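Local structure of glycerate 2-kinase (1X3L) at residues 34-39 / 44-49; 50-55 / 117-122; 22-27 / 67-72. The protein catalyses the ATP-dependent, magnesium-supported phosphorylation of D-glycerate to 2-phosphoglycerate and also accepts other nucleotides or pyrophosphate as phosphate donor. All blocks are in the same frame, centred on the assembly; numbering follows the deposited sequence.

Contact 1. Residues 34-39 / 44-49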
loop_
_atom_site.group_PDB
_atom_site.type_symbol
_atom_site.label_atom_id
_atom_site.label_comp_id
_atom_site.label_asym_id
_atom_site.label_seq_id
_atom_site.Cartn_x
_atom_site.Cartn_y
_atom_site.Cartn_z
ATOM N N SER A 34 -3.628 -21.368 17.459
ATOM C CA SER A 34 -4.021 -22.123 18.643
ATOM C C SER A 34 -3.037 -23.266 18.852
ATOM O O SER A 34 -1.864 -23.039 19.149
ATOM C CB SER A 34 -5.437 -22.691 18.499
ATOM O OG SER A 34 -6.414 -21.667 18.557
ATOM N N ASP A 35 -3.514 -24.493 18.693
ATOM C CA ASP A 35 -2.656 -25.655 18.850
ATOM C C ASP A 35 -2.800 -26.434 17.556
ATOM O O ASP A 35 -1.883 -27.137 17.125
ATOM C CB ASP A 35 -3.057 -26.533 20.039
ATOM C CG ASP A 35 -2.130 -27.724 20.224
ATOM O OD1 ASP A 35 -2.126 -28.624 19.354
ATOM O OD2 ASP A 35 -1.402 -27.756 21.241
ATOM N N ASP A 36 -3.962 -26.291 16.933
ATOM C CA ASP A 36 -4.241 -26.984 15.688
ATOM C C ASP A 36 -5.044 -26.069 14.770
ATOM O O ASP A 36 -5.335 -26.419 13.628
ATOM C CB ASP A 36 -5.035 -28.260 15.980
ATOM C CG ASP A 36 -5.049 -29.220 14.810
ATOM O OD1 ASP A 36 -5.741 -30.259 14.897
ATOM O OD2 ASP A 36 -4.361 -28.936 13.804
ATOM N N LYS A 37 -5.389 -24.889 15.276
ATOM C CA LYS A 37 -6.178 -23.940 14.507
ATOM C C LYS A 37 -5.432 -22.645 14.194
ATOM O O LYS A 37 -4.628 -22.164 14.995
ATOM C CB LYS A 37 -7.465 -23.603 15.265
ATOM C CG LYS A 37 -8.246 -24.816 15.762
ATOM C CD LYS A 37 -8.776 -25.671 14.615
ATOM C CE LYS A 37 -9.518 -26.899 15.140
ATOM N NZ LYS A 37 -10.103 -27.726 14.044
ATOM N N ILE A 38 -5.706 -22.096 13.015
ATOM C CA ILE A 38 -5.117 -20.836 12.578
ATOM C C ILE A 38 -6.294 -19.888 12.394
ATOM O O ILE A 38 -7.197 -20.170 11.614
ATOM C CB ILE A 38 -4.377 -20.987 11.234
ATOM C CG1 ILE A 38 -3.186 -21.934 11.403
ATOM C CG2 ILE A 38 -3.898 -19.625 10.746
ATOM C CD1 ILE A 38 -2.399 -22.167 10.130
ATOM N N ILE A 39 -6.296 -18.776 13.120
ATOM C CA ILE A 39 -7.397 -17.824 13.022
ATOM C C ILE A 39 -6.951 -16.508 12.389
ATOM O O ILE A 39 -6.204 -15.729 12.989
ATOM C CB ILE A 39 -8.011 -17.556 14.414
ATOM C CG1 ILE A 39 -8.313 -18.891 15.105
ATOM C CG2 ILE A 39 -9.300 -16.754 14.272
ATOM C CD1 ILE A 39 -8.859 -18.753 16.514
ATOM N N GLU A 44 -11.466 -19.092 11.074
ATOM C CA GLU A 44 -10.712 -20.213 11.626
ATOM C C GLU A 44 -10.392 -21.302 10.605
ATOM O O GLU A 44 -11.238 -21.677 9.794
ATOM C CB GLU A 44 -11.483 -20.823 12.800
ATOM C CG GLU A 44 -10.656 -21.765 13.664
ATOM C CD GLU A 44 -11.454 -22.369 14.807
ATOM O OE1 GLU A 44 -12.116 -21.603 15.543
ATOM O OE2 GLU A 44 -11.413 -23.609 14.974
ATOM N N PHE A 45 -9.160 -21.800 10.649
ATOM C CA PHE A 45 -8.717 -22.861 9.749
ATOM C C PHE A 45 -8.056 -23.958 10.566
ATOM O O PHE A 45 -7.243 -23.680 11.448
ATOM C CB PHE A 45 -7.696 -22.345 8.729
ATOM C CG PHE A 45 -8.195 -21.220 7.880
ATOM C CD1 PHE A 45 -8.128 -19.907 8.334
ATOM C CD2 PHE A 45 -8.740 -21.471 6.627
ATOM C CE1 PHE A 45 -8.600 -18.856 7.547
ATOM C CE2 PHE A 45 -9.215 -20.429 5.834
ATOM C CZ PHE A 45 -9.144 -19.119 6.295
ATOM N N GLU A 46 -8.398 -25.205 10.265
ATOM C CA GLU A 46 -7.820 -26.339 10.975
ATOM C C GLU A 46 -6.552 -26.792 10.267
ATOM O O GLU A 46 -6.525 -26.905 9.043
ATOM C CB GLU A 46 -8.819 -27.496 11.028
ATOM C CG GLU A 46 -8.340 -28.683 11.843
ATOM C CD GLU A 46 -9.341 -29.822 11.851
ATOM O OE1 GLU A 46 -9.117 -30.807 12.589
ATOM O OE2 GLU A 46 -10.349 -29.733 11.118
ATOM N N ILE A 47 -5.503 -27.046 11.042
ATOM C CA ILE A 47 -4.228 -27.492 10.490
ATOM C C ILE A 47 -4.243 -29.011 10.352
ATOM O O ILE A 47 -4.029 -29.733 11.324
ATOM C CB ILE A 47 -3.053 -27.092 11.410
ATOM C CG1 ILE A 47 -3.080 -25.586 11.668
ATOM C CG2 ILE A 47 -1.730 -27.488 10.771
ATOM C CD1 ILE A 47 -2.034 -25.113 12.657
ATOM N N LYS A 48 -4.499 -29.498 9.144
ATOM C CA LYS A 48 -4.536 -30.935 8.920
ATOM C C LYS A 48 -3.474 -31.391 7.929
ATOM O O LYS A 48 -3.690 -32.317 7.151
ATOM C CB LYS A 48 -5.932 -31.354 8.448
ATOM C CG LYS A 48 -6.476 -30.559 7.272
ATOM C CD LYS A 48 -7.964 -30.831 7.073
ATOM C CE LYS A 48 -8.766 -30.389 8.292
ATOM N NZ LYS A 48 -10.222 -30.679 8.165
ATOM N N GLY A 49 -2.318 -30.736 7.978
ATOM C CA GLY A 49 -1.226 -31.083 7.087
ATOM C C GLY A 49 -0.020 -30.217 7.380
ATOM O O GLY A 49 0.201 -29.824 8.525
#

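Contact 2. Residues 50-55 / 117-122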
loop_
_atom_site.group_PDB
_atom_site.type_symbol
_atom_site.label_atom_id
_atom_site.label_comp_id
_atom_site.label_asym_id
_atom_site.label_seq_id
_atom_site.Cartn_x
_atom_site.Cartn_y
_atom_site.Cartn_z
ATOM N N LYS A 50 0.762 -29.916 6.350
ATOM C CA LYS A 50 1.941 -29.078 6.516
ATOM C C LYS A 50 1.627 -27.641 6.112
ATOM O O LYS A 50 0.577 -27.364 5.527
ATOM C CB LYS A 50 3.093 -29.613 5.664
ATOM C CG LYS A 50 3.614 -30.972 6.103
ATOM C CD LYS A 50 4.747 -31.433 5.203
ATOM C CE LYS A 50 5.290 -32.781 5.650
ATOM N NZ LYS A 50 4.233 -33.829 5.631
ATOM N N VAL A 51 2.540 -26.728 6.430
ATOM C CA VAL A 51 2.365 -25.319 6.097
ATOM C C VAL A 51 3.496 -24.827 5.201
ATOM O O VAL A 51 4.674 -25.008 5.514
ATOM C CB VAL A 51 2.329 -24.441 7.363
ATOM C CG1 VAL A 51 2.183 -22.974 6.975
ATOM C CG2 VAL A 51 1.179 -24.868 8.255
ATOM N N TYR A 52 3.128 -24.206 4.088
ATOM C CA TYR A 52 4.099 -23.681 3.139
ATOM C C TYR A 52 3.952 -22.166 3.046
ATOM O O TYR A 52 2.905 -21.612 3.385
ATOM C CB TYR A 52 3.874 -24.312 1.763
ATOM C CG TYR A 52 4.254 -25.776 1.691
ATOM C CD1 TYR A 52 5.589 -26.164 1.560
ATOM C CD2 TYR A 52 3.283 -26.777 1.782
ATOM C CE1 TYR A 52 5.951 -27.511 1.522
ATOM C CE2 TYR A 52 3.634 -28.130 1.746
ATOM C CZ TYR A 52 4.971 -28.489 1.617
ATOM O OH TYR A 52 5.332 -29.817 1.588
ATOM N N VAL A 53 5.002 -21.497 2.585
ATOM C CA VAL A 53 4.962 -20.048 2.455
ATOM C C VAL A 53 5.499 -19.562 1.120
ATOM O O VAL A 53 6.583 -19.950 0.696
ATOM C CB VAL A 53 5.785 -19.347 3.566
ATOM C CG1 VAL A 53 5.889 -17.854 3.263
ATOM C CG2 VAL A 53 5.135 -19.558 4.923
ATOM N N ILE A 54 4.723 -18.711 0.461
ATOM C CA ILE A 54 5.130 -18.113 -0.800
ATOM C C ILE A 54 4.939 -16.609 -0.615
ATOM O O ILE A 54 3.806 -16.120 -0.570
ATOM C CB ILE A 54 4.262 -18.597 -1.978
ATOM C CG1 ILE A 54 4.501 -20.093 -2.218
ATOM C CG2 ILE A 54 4.592 -17.789 -3.233
ATOM C CD1 ILE A 54 3.608 -20.697 -3.297
ATOM N N ALA A 55 6.050 -15.888 -0.491
ATOM C CA ALA A 55 6.015 -14.446 -0.286
ATOM C C ALA A 55 6.607 -13.685 -1.463
ATOM O O ALA A 55 7.620 -14.089 -2.034
ATOM C CB ALA A 55 6.760 -14.096 0.989
ATOM N N ASN A 117 3.411 -27.392 -6.388
ATOM C CA ASN A 117 3.296 -28.703 -7.002
ATOM C C ASN A 117 3.406 -29.750 -5.898
ATOM O O ASN A 117 2.757 -30.791 -5.944
ATOM C CB ASN A 117 4.405 -28.910 -8.034
ATOM C CG ASN A 117 4.297 -30.246 -8.735
ATOM O OD1 ASN A 117 3.283 -30.542 -9.371
ATOM N ND2 ASN A 117 5.338 -31.064 -8.619
ATOM N N ARG A 118 4.219 -29.444 -4.891
ATOM C CA ARG A 118 4.441 -30.339 -3.761
ATOM C C ARG A 118 3.344 -30.276 -2.693
ATOM O O ARG A 118 3.068 -31.273 -2.032
ATOM C CB ARG A 118 5.794 -30.029 -3.117
ATOM C CG ARG A 118 6.075 -30.823 -1.856
ATOM C CD ARG A 118 7.355 -30.351 -1.181
ATOM N NE ARG A 118 7.548 -30.986 0.118
ATOM C CZ ARG A 118 8.514 -30.661 0.971
ATOM N NH1 ARG A 118 9.382 -29.704 0.661
ATOM N NH2 ARG A 118 8.611 -31.287 2.137
ATOM N N ALA A 119 2.726 -29.112 -2.515
ATOM C CA ALA A 119 1.668 -28.971 -1.515
ATOM C C ALA A 119 0.454 -29.825 -1.891
ATOM O O ALA A 119 0.024 -29.831 -3.044
ATOM C CB ALA A 119 1.259 -27.504 -1.378
ATOM N N ARG A 120 -0.097 -30.536 -0.909
ATOM C CA ARG A 120 -1.246 -31.414 -1.136
ATOM C C ARG A 120 -2.587 -30.778 -0.774
ATOM O O ARG A 120 -2.638 -29.718 -0.155
ATOM C CB ARG A 120 -1.071 -32.715 -0.343
ATOM C CG ARG A 120 0.144 -33.555 -0.740
ATOM C CD ARG A 120 0.043 -34.056 -2.178
ATOM N NE ARG A 120 0.615 -33.115 -3.138
ATOM C CZ ARG A 120 0.378 -33.138 -4.447
ATOM N NH1 ARG A 120 -0.432 -34.054 -4.967
ATOM N NH2 ARG A 120 0.957 -32.246 -5.240
ATOM N N GLU A 121 -3.674 -31.443 -1.152
ATOM C CA GLU A 121 -5.015 -30.938 -0.876
ATOM C C GLU A 121 -5.286 -30.740 0.614
ATOM O O GLU A 121 -6.260 -30.090 0.988
ATOM C CB GLU A 121 -6.077 -31.884 -1.449
ATOM C CG GLU A 121 -6.089 -32.021 -2.973
ATOM C CD GLU A 121 -4.862 -32.735 -3.522
ATOM O OE1 GLU A 121 -4.236 -33.515 -2.772
ATOM O OE2 GLU A 121 -4.532 -32.530 -4.711
ATOM N N ASN A 122 -4.432 -31.300 1.466
ATOM C CA ASN A 122 -4.631 -31.170 2.906
ATOM C C ASN A 122 -3.621 -30.231 3.568
ATOM O O ASN A 122 -3.608 -30.092 4.792
ATOM C CB ASN A 122 -4.570 -32.547 3.570
ATOM C CG ASN A 122 -3.188 -33.150 3.525
ATOM O OD1 ASN A 122 -2.595 -33.292 2.455
ATOM N ND2 ASN A 122 -2.661 -33.510 4.691
#

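Contact 3. Residues 22-27 / 67-72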
loop_
_atom_site.group_PDB
_atom_site.type_symbol
_atom_site.label_atom_id
_atom_site.label_comp_id
_atom_site.label_asym_id
_atom_site.label_seq_id
_atom_site.Cartn_x
_atom_site.Cartn_y
_atom_site.Cartn_z
ATOM N N ASP A 22 3.068 -1.990 9.995
ATOM C CA ASP A 22 4.317 -2.744 9.965
ATOM C C ASP A 22 4.022 -4.146 9.440
ATOM O O ASP A 22 3.181 -4.857 9.998
ATOM C CB ASP A 22 4.924 -2.841 11.366
ATOM C CG ASP A 22 6.203 -3.652 11.383
ATOM O OD1 ASP A 22 7.170 -3.235 10.721
ATOM O OD2 ASP A 22 6.241 -4.712 12.045
ATOM N N PRO A 23 4.712 -4.568 8.366
ATOM C CA PRO A 23 4.480 -5.899 7.794
ATOM C C PRO A 23 4.541 -7.034 8.814
ATOM O O PRO A 23 3.640 -7.869 8.872
ATOM C CB PRO A 23 5.558 -6.007 6.721
ATOM C CG PRO A 23 5.720 -4.577 6.274
ATOM C CD PRO A 23 5.736 -3.839 7.595
ATOM N N TYR A 24 5.599 -7.058 9.618
ATOM C CA TYR A 24 5.752 -8.092 10.632
ATOM C C TYR A 24 4.597 -8.047 11.644
ATOM O O TYR A 24 3.916 -9.050 11.864
ATOM C CB TYR A 24 7.092 -7.924 11.358
ATOM C CG TYR A 24 7.359 -8.986 12.393
ATOM C CD1 TYR A 24 7.822 -10.251 12.024
ATOM C CD2 TYR A 24 7.115 -8.742 13.744
ATOM C CE1 TYR A 24 8.033 -11.247 12.973
ATOM C CE2 TYR A 24 7.320 -9.729 14.701
ATOM C CZ TYR A 24 7.779 -10.979 14.307
ATOM O OH TYR A 24 7.968 -11.959 15.249
ATOM N N ARG A 25 4.376 -6.886 12.257
ATOM C CA ARG A 25 3.300 -6.736 13.235
ATOM C C ARG A 25 1.924 -6.982 12.623
ATOM O O ARG A 25 1.066 -7.601 13.248
ATOM C CB ARG A 25 3.311 -5.331 13.845
ATOM C CG ARG A 25 4.534 -5.005 14.687
ATOM C CD ARG A 25 4.542 -3.523 15.053
ATOM N NE ARG A 25 5.753 -3.128 15.768
ATOM C CZ ARG A 25 5.897 -3.191 17.087
ATOM N NH1 ARG A 25 4.899 -3.633 17.843
ATOM N NH2 ARG A 25 7.039 -2.812 17.648
ATOM N N ALA A 26 1.712 -6.487 11.407
ATOM C CA ALA A 26 0.424 -6.657 10.738
ATOM C C ALA A 26 0.050 -8.132 10.614
ATOM O O ALA A 26 -1.111 -8.503 10.817
ATOM C CB ALA A 26 0.450 -6.002 9.360
ATOM N N VAL A 27 1.027 -8.973 10.279
ATOM C CA VAL A 27 0.758 -10.402 10.147
ATOM C C VAL A 27 0.350 -10.994 11.492
ATOM O O VAL A 27 -0.618 -11.750 11.570
ATOM C CB VAL A 27 1.988 -11.179 9.608
ATOM C CG1 VAL A 27 1.731 -12.687 9.693
ATOM C CG2 VAL A 27 2.267 -10.775 8.161
ATOM N N ILE A 67 5.281 -15.381 10.016
ATOM C CA ILE A 67 4.662 -16.696 9.911
ATOM C C ILE A 67 5.527 -17.771 10.575
ATOM O O ILE A 67 5.012 -18.632 11.290
ATOM C CB ILE A 67 4.408 -17.073 8.438
ATOM C CG1 ILE A 67 3.366 -16.127 7.834
ATOM C CG2 ILE A 67 3.928 -18.508 8.337
ATOM C CD1 ILE A 67 2.008 -16.202 8.502
ATOM N N GLU A 68 6.837 -17.718 10.342
ATOM C CA GLU A 68 7.750 -18.696 10.937
ATOM C C GLU A 68 7.801 -18.581 12.459
ATOM O O GLU A 68 8.098 -19.557 13.144
ATOM C CB GLU A 68 9.177 -18.530 10.400
ATOM C CG GLU A 68 9.362 -18.833 8.929
ATOM C CD GLU A 68 10.830 -18.947 8.554
ATOM O OE1 GLU A 68 11.618 -18.047 8.915
ATOM O OE2 GLU A 68 11.197 -19.937 7.895
ATOM N N ASP A 69 7.521 -17.393 12.990
ATOM C CA ASP A 69 7.561 -17.206 14.437
ATOM C C ASP A 69 6.338 -17.769 15.150
ATOM O O ASP A 69 6.349 -17.924 16.372
ATOM C CB ASP A 69 7.720 -15.724 14.800
ATOM C CG ASP A 69 9.071 -15.163 14.385
ATOM O OD1 ASP A 69 10.052 -15.934 14.346
ATOM O OD2 ASP A 69 9.155 -13.946 14.111
ATOM N N ILE A 70 5.286 -18.078 14.400
ATOM C CA ILE A 70 4.082 -18.623 15.016
ATOM C C ILE A 70 3.672 -19.974 14.450
ATOM O O ILE A 70 2.745 -20.602 14.956
ATOM C CB ILE A 70 2.890 -17.652 14.878
ATOM C CG1 ILE A 70 2.539 -17.454 13.401
ATOM C CG2 ILE A 70 3.233 -16.326 15.534
ATOM C CD1 ILE A 70 1.352 -16.532 13.174
ATOM N N LEU A 71 4.362 -20.422 13.406
ATOM C CA LEU A 71 4.047 -21.702 12.779
ATOM C C LEU A 71 5.288 -22.380 12.211
ATOM O O LEU A 71 6.211 -21.713 11.740
ATOM C CB LEU A 71 3.027 -21.503 11.650
ATOM C CG LEU A 71 1.610 -21.048 12.012
ATOM C CD1 LEU A 71 0.862 -20.646 10.748
ATOM C CD2 LEU A 71 0.877 -22.170 12.739
ATOM N N ASP A 72 5.309 -23.709 12.259
ATOM C CA ASP A 72 6.431 -24.464 11.717
ATOM C C ASP A 72 6.196 -24.587 10.221
ATOM O O ASP A 72 5.211 -25.182 9.788
ATOM C CB ASP A 72 6.509 -25.853 12.353
ATOM C CG ASP A 72 6.792 -25.796 13.842
ATOM O OD1 ASP A 72 7.800 -25.165 14.234
ATOM O OD2 ASP A 72 6.009 -26.385 14.622
#

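Contact 1. Residues 34-39 / 44-49
I38 and F45 face each other as the hydrogen-bonded pair of an antiparallel hairpin: I38 N to F45 O and F45 N to I38 O both measure 2.7 Å. K37–E46 and I39–E44 are the flanking non-hydrogen-bonded pairs, and beyond strand 44-46 the bond from I47 N to D36 O, 2.7 Å, continues the pairing. The N-to-C directions of strands 37-39 and 44-46 differ by 157°, close to antiparallel.

The face bearing K37, I39, E44 and E46 is mostly polar. The K37 chain bends at chi2 (-65°), which lays it across the partner strand beside E46, the two side chains pointing the same way. K37 NZ reaches E46 OE1 at 3.5 Å, a long salt bridge, and lies nearer E46 CG (3.0 Å). K48 NZ meets E46 OE2 at 3.1 Å from above the carboxylate plane; one carboxylate thus joins two lysines. The methylenes of K37 also run past E44, CD lying 3.4 Å from E44 OE2, and E44 CG rests on I39 CG1.

On the apolar side, I47 holds CG1 anti to its carbonyl carbon (chi1 -55°), bringing CD1 to 3.6 Å from I38 CG1, the two side chains crossing at about a right angle. The F45 ring presents its edge to I38 O.

Strand 37-40 is the middle of a three-stranded antiparallel sheet, bonded on its far side to strand 31-33. F45 packs on strand 188-194.

Contact 2. Residues 50-55 / 117-122
Y52 and A119 have the nearest CA atoms across the contact, 7.5 Å apart, where strand 51-55 passes the end of a helix that A119 is the first residue to leave.

The Y52 side chain bridges this gap. With CG anti to the carbonyl carbon (chi1 -70°), the ring carries CD2 to 3.8 Å from A119 CB, an apolar touch made obliquely. R118 comes to the other end of the ring: its chain is extended from CG to NE and crosses the tyrosine at about a right angle. Y52 OH lies over one face of the guanidinium, 2.9 Å from R118 NE, but the angle is too poor for a hydrogen bond. Ring and guanidinium planes stand 69° apart, which excludes a parallel stack. The charge of R118 is paired through NH2 with E74 in a salt bridge. Within the turn after the helix, R120 NE donates to R118 O at 3.3 Å, meeting the carbonyl from above its plane.

Strand 51-56 lies inside the parallel sheet, between strands 75-81 and 124-129. Y52 also packs on I115 of helix 103-118, and A119 on V125 of strand 124-129, so the helix end sits against the sheet just before the chain enters that strand.

Contact 3. Residues 22-27 / 67-72
Y24 and D69 make the polar half of this contact. The phenol donates from Y24 OH to D69 OD2 at 2.6 Å, the one hydrogen bond between the two segments. The acceptor is met on the anti side of the carboxylate, 29° out of its plane, and the oxygen lies in the plane of the tyrosine ring at its edge, with Y24 CE1 also 3.1 Å from D69 OD2. With the oxygen at the rim and the ring and carboxylate planes 68° apart, the acid does not stack on the ring. Y24 reaches across because its CG is anti to the backbone N (chi1 -178°), which carries the hydroxyl out to D69. A phenylalanine in its place would probably leave D69 OD2 without this donor and the rim of the ring without its polar tie to 67-72.

Between 22-27 and 67-72 the apolar contact is a single pair. V27 CG1 meets I67 CD1 at 3.7 Å, the two side chains crossing at about a right angle. Both residues are buried, and V27 also packs on A66, one residue before I67.

Charged groups add to the setting. R65 makes a cation-pi contact with the Y24 ring, and D69 OD1 has a long, weak ion pair with K89. Within 22-27, D22 is the N-cap: its OD2 accepts from R25 N at 2.9 Å, fixing the start of helix 23-30.

Helix 60-70 connects strand 51-56 to strand 75-81, and these two strands are parallel neighbours in the sheet; I67 packs on F126 and L128 of the same sheet. The arrangement is that of a beta-alpha-beta crossover whose helix has the sheet on one side and helix 23-30 against another.

From the N terminus, the first segment involved is 22-27, at the start of helix 23-30, and contact 3 closes when the chain returns to it at 67-72, after a loop of 39 residues. Contact 1 is nested inside that loop as a local hairpin closed over four residues. Strand 51-56 then follows, and its partner 117-122 arrives 61 residues later; since 67-72 falls in between, contacts 2 and 3 cross. K48 O and N122 ND2 join contacts 1 and 2 in a probable hydrogen bond, L71 brings contact 3 against the hairpin of contact 1, and V53 packs on I67. Together they tie the small antiparallel sheet to the parallel sheet and helices 23-30, 60-70 and 103-118.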